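Local atomic coordinates of transferrin binding protein B (Actinobacillus suis, PDB entry 3PQU), a protein that probably binds host transferrin at the bacterial outer membrane as a surface lipoprotein, serving iron acquisition. Residues E217-D221 and N222-G226. Residues are numbered along the deposited sequence; the frame is centred on the assembly and turned at random.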
loop_
_atom_site.group_PDB
_atom_site.type_symbol
_atom_site.label_atom_id
_atom_site.label_comp_id
_atom_site.label_asym_id
_atom_site.label_seq_id
_atom_site.Cartn_x
_atom_site.Cartn_y
_atom_site.Cartn_z
ATOM N N GLU A 217 -25.451 -18.932 -17.835
ATOM C CA GLU A 217 -25.650 -20.147 -18.608
ATOM C C GLU A 217 -26.744 -21.014 -17.985
ATOM O O GLU A 217 -27.020 -20.927 -16.786
ATOM C CB GLU A 217 -24.340 -20.934 -18.718
ATOM C CG GLU A 217 -24.489 -22.243 -19.489
ATOM C CD GLU A 217 -23.163 -22.897 -19.830
ATOM O OE1 GLU A 217 -22.129 -22.501 -19.250
ATOM O OE2 GLU A 217 -23.159 -23.813 -20.683
ATOM N N LYS A 218 -27.362 -21.843 -18.814
ATOM C CA LYS A 218 -28.328 -22.828 -18.357
ATOM C C LYS A 218 -27.825 -24.223 -18.694
ATOM O O LYS A 218 -27.472 -24.498 -19.834
ATOM C CB LYS A 218 -29.678 -22.617 -19.041
ATOM C CG LYS A 218 -30.359 -21.307 -18.712
ATOM C CD LYS A 218 -31.855 -21.515 -18.515
ATOM C CE LYS A 218 -32.121 -22.473 -17.358
ATOM N NZ LYS A 218 -33.569 -22.626 -17.047
ATOM N N LEU A 219 -27.791 -25.104 -17.704
ATOM C CA LEU A 219 -27.495 -26.505 -17.960
ATOM C C LEU A 219 -28.752 -27.307 -17.646
ATOM O O LEU A 219 -29.112 -27.490 -16.478
ATOM C CB LEU A 219 -26.309 -26.988 -17.121
ATOM C CG LEU A 219 -24.965 -26.300 -17.358
ATOM C CD1 LEU A 219 -24.983 -24.880 -16.818
ATOM C CD2 LEU A 219 -23.847 -27.091 -16.708
ATOM N N GLY A 220 -29.425 -27.780 -18.691
ATOM C CA GLY A 220 -30.795 -28.232 -18.538
ATOM C C GLY A 220 -31.571 -26.978 -18.178
ATOM O O GLY A 220 -31.388 -25.934 -18.812
ATOM N N ASP A 221 -32.412 -27.050 -17.150
ATOM C CA ASP A 221 -33.087 -25.841 -16.678
ATOM C C ASP A 221 -32.473 -25.319 -15.390
ATOM O O ASP A 221 -33.139 -24.668 -14.587
ATOM C CB ASP A 221 -34.594 -26.058 -16.527
ATOM C CG ASP A 221 -35.360 -25.666 -17.774
ATOM O OD1 ASP A 221 -35.834 -24.511 -17.841
ATOM O OD2 ASP A 221 -35.470 -26.509 -18.690
ATOM N N ASN A 222 -31.192 -25.612 -15.203
ATOM C CA ASN A 222 -30.450 -25.096 -14.069
ATOM C C ASN A 222 -29.627 -23.884 -14.476
ATOM O O ASN A 222 -28.698 -24.012 -15.270
ATOM C CB ASN A 222 -29.559 -26.193 -13.480
ATOM C CG ASN A 222 -30.360 -27.264 -12.746
ATOM O OD1 ASN A 222 -31.403 -26.972 -12.157
ATOM N ND2 ASN A 222 -29.871 -28.507 -12.770
ATOM N N GLU A 223 -29.992 -22.711 -13.952
ATOM C CA GLU A 223 -29.257 -21.473 -14.233
ATOM C C GLU A 223 -27.982 -21.393 -13.391
ATOM O O GLU A 223 -27.999 -21.704 -12.200
ATOM C CB GLU A 223 -30.116 -20.235 -13.938
ATOM C CG GLU A 223 -31.454 -20.152 -14.671
ATOM C CD GLU A 223 -32.288 -18.949 -14.219
ATOM O OE1 GLU A 223 -31.704 -18.029 -13.609
ATOM O OE2 GLU A 223 -33.521 -18.918 -14.466
ATOM N N VAL A 224 -26.881 -20.969 -14.007
ATOM C CA VAL A 224 -25.650 -20.710 -13.274
ATOM C C VAL A 224 -25.753 -19.353 -12.586
ATOM O O VAL A 224 -25.933 -18.325 -13.244
ATOM C CB VAL A 224 -24.433 -20.723 -14.211
ATOM C CG1 VAL A 224 -23.173 -20.276 -13.459
ATOM C CG2 VAL A 224 -24.242 -22.114 -14.801
ATOM N N LYS A 225 -25.661 -19.350 -11.261
ATOM C CA LYS A 225 -25.783 -18.114 -10.490
ATOM C C LYS A 225 -24.437 -17.488 -10.161
ATOM O O LYS A 225 -24.356 -16.283 -9.937
ATOM C CB LYS A 225 -26.550 -18.350 -9.183
ATOM C CG LYS A 225 -27.870 -19.116 -9.339
ATOM C CD LYS A 225 -29.013 -18.211 -9.754
ATOM C CE LYS A 225 -30.306 -19.002 -9.971
ATOM N NZ LYS A 225 -30.884 -19.558 -8.711
ATOM N N GLY A 226 -23.387 -18.302 -10.102
ATOM C CA GLY A 226 -22.086 -17.797 -9.682
ATOM C C GLY A 226 -20.915 -18.709 -10.010
ATOM O O GLY A 226 -21.086 -19.912 -10.268
HETATM O O HOH W 1 -34.818 -21.255 -14.123
HETATM O O HOH W 2 -31.840 -22.905 -11.972
#
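Two groups converge on the carbonyl oxygen of Asn222: the amide of Leu219 donates to it in a hydrogen bond of 2.8 Å between Leu219 N and Asn222 O, and the CA-H of Lys218 closes in as well, with Lys218 CA 3.3 Å from that oxygen. Glu217 O is gripped in the same way, by Val224 N at 2.8 Å in a nearly straight bond (168° at the hydrogen) and by the CA-H of Glu223. The return bond from Asn222 N to Leu219 O is longer, 3.1 Å, and its donor stands well above the carbonyl plane. Together these bonds close a beta hairpin with a two-residue loop, Gly220-Asp221, strands 218-219 and 222-223 being joined by a type II' turn whose first inner position is Gly220, at positive phi. The hairpin lies on the surface in the loop that links strands 170-183 and 229-236 of the N-lobe beta barrel. On the face carrying Lys218 and Glu223, the two side chains run alongside each other in the same direction, Lys218 CE resting 3.6 Å from Glu223 CG. A bend at chi3 (61°), added to one at chi2, curls the lysine toward the turn, where Lys218 NZ lies 3.1 Å from Asp221 OD1 in a salt bridge, approaching from above the carboxylate plane. Between Lys218 NZ and Glu223 OE2, too far apart for a salt bridge, lies a water that donates to the carboxylate and is only weakly bound by the ammonium group. A second water accepts from Glu223 N. From the face shared with Asn222, Leu219 sends CD1 to 3.5 Å from Val224 CG2, just past the end of the strand, and Val224 also touches Asn210 and Ile252. Asn222 turns its amide outward from the hairpin, ND2 donating to the backbone oxygen of Asn253 and so tying the turn to a neighbouring loop.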